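Side-chain contacts in 3-hexulose-6-phosphate synthase (Mycobacterium gastri, PDB 3AJX), which belongs to the orotidine 5'-phosphate decarboxylase / HUMPS family and has a TIM-barrel fold that holds a magnesium ion: residues I72-G77 and V96-A101; A46-K49 and I55-A58. The protein carries 1 engineered substitution. All coordinates share one frame; numbering follows the deposited sequence.

How the interactions relate
Interaction 1 lies within the outer helical layer of the barrel, while interaction 2 joins that layer to the barrel wall; their centres are 13 Å apart. Interaction 1 pairs helices 66-75 and 89-102 through one phenylalanine ring meeting a helix backbone obliquely, and all three touching residues are buried. Interaction 2 sets helix 42-50 on strand 55-62: Val47 and Val56 are buried, Lys48 is partly exposed, and aliphatic packing is combined with a charged end held by groups beyond the two segments. They meet at Gly77: its O lies 3.5 Å from Lys48 CG, a packing contact. Strand 55-62 leads into helix 66-75, so the two follow in series.

Interaction 1 of 2, residues I72-G77 and V96-A101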
loop_
_atom_site.group_PDB
_atom_site.type_symbol
_atom_site.label_atom_id
_atom_site.label_comp_id
_atom_site.label_asym_id
_atom_site.label_seq_id
_atom_site.Cartn_x
_atom_site.Cartn_y
_atom_site.Cartn_z
ATOM N N ILE A 72 -9.496 8.248 -7.068
ATOM C CA ILE A 72 -8.968 7.839 -8.364
ATOM C C ILE A 72 -9.332 6.397 -8.709
ATOM O O ILE A 72 -9.548 6.071 -9.879
ATOM C CB ILE A 72 -7.431 8.069 -8.460
ATOM C CG1 ILE A 72 -6.679 7.190 -7.456
ATOM C CG2 ILE A 72 -7.127 9.551 -8.237
ATOM C CD1 ILE A 72 -5.162 7.371 -7.512
ATOM N N ALA A 73 -9.427 5.534 -7.698
ATOM C CA ALA A 73 -9.794 4.140 -7.936
ATOM C C ALA A 73 -11.275 4.050 -8.324
ATOM O O ALA A 73 -11.646 3.302 -9.234
ATOM C CB ALA A 73 -9.516 3.303 -6.685
ATOM N N PHE A 74 -12.121 4.810 -7.635
ATOM C CA PHE A 74 -13.551 4.823 -7.938
ATOM C C PHE A 74 -13.777 5.355 -9.349
ATOM O O PHE A 74 -14.562 4.796 -10.117
ATOM C CB PHE A 74 -14.307 5.706 -6.937
ATOM C CG PHE A 74 -14.481 5.084 -5.575
ATOM C CD1 PHE A 74 -14.379 5.865 -4.429
ATOM C CD2 PHE A 74 -14.769 3.730 -5.440
ATOM C CE1 PHE A 74 -14.561 5.309 -3.167
ATOM C CE2 PHE A 74 -14.956 3.163 -4.176
ATOM C CZ PHE A 74 -14.851 3.956 -3.039
ATOM N N LYS A 75 -13.084 6.437 -9.687
ATOM C CA LYS A 75 -13.224 7.039 -11.005
ATOM C C LYS A 75 -12.733 6.106 -12.103
ATOM O O LYS A 75 -13.196 6.180 -13.243
ATOM C CB LYS A 75 -12.471 8.371 -11.059
ATOM C CG LYS A 75 -13.186 9.477 -10.291
ATOM C CD LYS A 75 -12.493 10.823 -10.416
ATOM C CE LYS A 75 -13.363 11.921 -9.810
ATOM N NZ LYS A 75 -12.822 13.285 -10.070
ATOM N N ALA A 76 -11.808 5.218 -11.750
ATOM C CA ALA A 76 -11.261 4.262 -12.705
ATOM C C ALA A 76 -12.201 3.073 -12.908
ATOM O O ALA A 76 -11.938 2.208 -13.743
ATOM C CB ALA A 76 -9.892 3.774 -12.236
ATOM N N GLY A 77 -13.285 3.022 -12.136
ATOM C CA GLY A 77 -14.245 1.941 -12.292
ATOM C C GLY A 77 -14.471 1.026 -11.103
ATOM O O GLY A 77 -15.321 0.135 -11.160
ATOM N N VAL A 96 -13.921 7.245 2.971
ATOM C CA VAL A 96 -15.362 7.108 3.135
ATOM C C VAL A 96 -16.089 8.297 2.501
ATOM O O VAL A 96 -17.151 8.134 1.899
ATOM C CB VAL A 96 -15.741 6.988 4.633
ATOM C CG1 VAL A 96 -17.247 7.168 4.820
ATOM C CG2 VAL A 96 -15.316 5.615 5.160
ATOM N N LYS A 97 -15.504 9.485 2.616
ATOM C CA LYS A 97 -16.115 10.680 2.041
ATOM C C LYS A 97 -16.183 10.526 0.520
ATOM O O LYS A 97 -17.190 10.867 -0.109
ATOM C CB LYS A 97 -15.299 11.916 2.427
ATOM C CG LYS A 97 -16.003 13.237 2.181
ATOM C CD LYS A 97 -15.202 14.375 2.791
ATOM C CE LYS A 97 -15.966 15.683 2.733
ATOM N NZ LYS A 97 -15.177 16.810 3.313
ATOM N N ALA A 98 -15.119 9.994 -0.071
ATOM C CA ALA A 98 -15.102 9.791 -1.516
ATOM C C ALA A 98 -16.122 8.716 -1.890
ATOM O O ALA A 98 -16.803 8.824 -2.907
ATOM C CB ALA A 98 -13.715 9.379 -1.979
ATOM N N ALA A 99 -16.229 7.677 -1.065
ATOM C CA ALA A 99 -17.186 6.611 -1.342
ATOM C C ALA A 99 -18.613 7.166 -1.331
ATOM O O ALA A 99 -19.423 6.831 -2.194
ATOM C CB ALA A 99 -17.038 5.489 -0.313
ATOM N N GLN A 100 -18.915 8.019 -0.357
ATOM C CA GLN A 100 -20.245 8.611 -0.261
ATOM C C GLN A 100 -20.545 9.464 -1.483
ATOM O O GLN A 100 -21.652 9.430 -2.019
ATOM C CB GLN A 100 -20.353 9.467 1.004
ATOM C CG GLN A 100 -20.508 8.663 2.277
ATOM C CD GLN A 100 -21.855 7.972 2.359
ATOM O OE1 GLN A 100 -22.895 8.624 2.472
ATOM N NE2 GLN A 100 -21.844 6.645 2.290
ATOM N N ALA A 101 -19.547 10.217 -1.930
ATOM C CA ALA A 101 -19.697 11.087 -3.089
ATOM C C ALA A 101 -20.012 10.320 -4.376
ATOM O O ALA A 101 -20.676 10.850 -5.268
ATOM C CB ALA A 101 -18.431 11.919 -3.277
#
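Phe74 reaches across from helix 66-75 and sets one corner of its ring against the backbone of helix 89-102 at Ala98 and Ala99, approaching obliquely. The nearest approach is Phe74 CE1 to Ala99 CA, 3.5 Å, with Ala99 N almost as near to CE1 at 3.6 Å. Phe74 CA and Ala99 CA, 7.7 Å apart, are the closest CA pair of the two segments, and the ring lies between the two backbones. Its CG lies anti to the carbonyl carbon and beside the backbone N (chi1 -75°), which carries the ring out to the second helix.

The apolar contacts all use this ring. Ala99 CB sits 3.8 Å from Phe74 CE1 and equally near CZ, so the methyl lies by the bond joining those two atoms. Ala98 is touched more through its main chain: Phe74 CE1 is 4.0 Å from Ala98 C, whereas the methyl CB is 4.3 Å from CE1. This close approach to the helix backbone is consistent with the small alanine side chains on this face, and the pair of segments buries 104 Å² in all. Ala98 also touches Ala70, one helical turn earlier than Phe74.

Backbone hydrogen bonds act within each segment and not between them. Gln100 N to Val96 O, 2.9 Å, continues the second helix. The first ends in a Schellman motif at Gly77, whose positive phi (119°) goes with a bond from Gly77 N to Phe74 O, 3.0 Å; the same oxygen receives a weak bond from Lys104 NZ.

The arrangement is that of consecutive outer helices in a TIM barrel, packed side by side around the parallel sheet: Phe74 contacts both helix 89-102 and Val81 of strand 80-84, and so sits where the two helices meet the sheet.

Interaction 2 of 2, residues A46-K49 and I55-A58; sequences AVKK and IVFA
Helix segment 46-49 passes strand segment 55-58 at close range, Lys48 CA lying 6.3 Å from Val56 CA, and Val56 directs its side chain at the helix. One methyl, Val56 CG2, makes the main contacts. It stands anti to the carbonyl carbon of its own residue and meets the aliphatic chain of Lys48, with CG2 to CD at 3.4 Å, tighter than usual carbon packing. Val56 CG2 also lies 3.9 Å from Lys48 CA, so the methyl meets the lysine at its base and again at CD. A single bend at chi2 (62°) brings CD back to the methyl; the remaining torsions are extended, and the two side chains run at a slant to each other. Val47 adds a looser contact, its CG1 4.5 Å from Val56 CG2.

The ammonium end of Lys48 continues past the valine. Lys48 NZ forms a salt bridge with Asp79 and hydrogen bonds to the carbonyl oxygens of Pro52 and Lys54, a set of partners that probably fixes the chain's course over Val56. Asp79 OD1 also accepts a bond from Val56 N, coupling the lysine to the strand's own backbone.

Around the pair, Val47 and Val56 both touch Leu31 of strand 28-31, and Val56 also packs on Ile44 of helix 42-50, while strand 55-62 runs parallel between strands 28-31 and 80-84.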
loop_
_atom_site.group_PDB
_atom_site.type_symbol
_atom_site.label_atom_id
_atom_site.label_comp_id
_atom_site.label_asym_id
_atom_site.label_seq_id
_atom_site.Cartn_x
_atom_site.Cartn_y
_atom_site.Cartn_z
ATOM N N ALA A 46 -10.212 -1.806 -17.216
ATOM C CA ALA A 46 -10.345 -2.896 -18.179
ATOM C C ALA A 46 -11.255 -4.009 -17.672
ATOM O O ALA A 46 -12.100 -4.517 -18.409
ATOM C CB ALA A 46 -8.969 -3.458 -18.514
ATOM N N VAL A 47 -11.081 -4.390 -16.411
ATOM C CA VAL A 47 -11.891 -5.451 -15.832
ATOM C C VAL A 47 -13.351 -5.040 -15.674
ATOM O O VAL A 47 -14.254 -5.838 -15.935
ATOM C CB VAL A 47 -11.331 -5.893 -14.463
ATOM C CG1 VAL A 47 -12.269 -6.904 -13.812
ATOM C CG2 VAL A 47 -9.953 -6.505 -14.651
ATOM N N LYS A 48 -13.589 -3.799 -15.256
ATOM C CA LYS A 48 -14.961 -3.328 -15.082
ATOM C C LYS A 48 -15.658 -3.268 -16.439
ATOM O O LYS A 48 -16.843 -3.576 -16.553
ATOM C CB LYS A 48 -14.981 -1.944 -14.423
ATOM C CG LYS A 48 -16.387 -1.408 -14.127
ATOM C CD LYS A 48 -17.137 -2.298 -13.137
ATOM C CE LYS A 48 -18.527 -1.761 -12.831
ATOM N NZ LYS A 48 -19.245 -2.609 -11.835
ATOM N N LYS A 49 -14.911 -2.881 -17.468
ATOM C CA LYS A 49 -15.470 -2.788 -18.813
ATOM C C LYS A 49 -15.881 -4.165 -19.329
ATOM O O LYS A 49 -16.916 -4.311 -19.982
ATOM C CB LYS A 49 -14.452 -2.163 -19.772
ATOM C CG LYS A 49 -14.987 -1.957 -21.184
ATOM C CD LYS A 49 -13.909 -1.446 -22.125
ATOM C CE LYS A 49 -14.441 -1.335 -23.548
ATOM N NZ LYS A 49 -13.368 -0.977 -24.514
ATOM N N ILE A 55 -19.291 -6.683 -9.269
ATOM C CA ILE A 55 -18.725 -5.735 -8.318
ATOM C C ILE A 55 -17.209 -5.809 -8.446
ATOM O O ILE A 55 -16.620 -6.873 -8.261
ATOM C CB ILE A 55 -19.132 -6.086 -6.873
ATOM C CG1 ILE A 55 -20.641 -5.897 -6.705
ATOM C CG2 ILE A 55 -18.361 -5.220 -5.881
ATOM C CD1 ILE A 55 -21.186 -6.394 -5.385
ATOM N N VAL A 56 -16.586 -4.681 -8.774
ATOM C CA VAL A 56 -15.136 -4.624 -8.927
ATOM C C VAL A 56 -14.508 -4.036 -7.666
ATOM O O VAL A 56 -14.831 -2.927 -7.247
ATOM C CB VAL A 56 -14.747 -3.801 -10.169
ATOM C CG1 VAL A 56 -13.240 -3.618 -10.227
ATOM C CG2 VAL A 56 -15.223 -4.530 -11.427
ATOM N N PHE A 57 -13.606 -4.814 -7.079
ATOM C CA PHE A 57 -12.920 -4.502 -5.827
ATOM C C PHE A 57 -11.452 -4.143 -6.111
ATOM O O PHE A 57 -10.694 -4.974 -6.604
ATOM C CB PHE A 57 -13.040 -5.767 -4.965
ATOM C CG PHE A 57 -12.462 -5.670 -3.586
ATOM C CD1 PHE A 57 -13.302 -5.694 -2.474
ATOM C CD2 PHE A 57 -11.087 -5.723 -3.385
ATOM C CE1 PHE A 57 -12.785 -5.789 -1.184
ATOM C CE2 PHE A 57 -10.561 -5.818 -2.101
ATOM C CZ PHE A 57 -11.417 -5.854 -0.997
ATOM N N ALA A 58 -11.063 -2.902 -5.820
ATOM C CA ALA A 58 -9.679 -2.468 -6.040
ATOM C C ALA A 58 -8.942 -2.517 -4.705
ATOM O O ALA A 58 -9.225 -1.719 -3.809
ATOM C CB ALA A 58 -9.652 -1.046 -6.616
#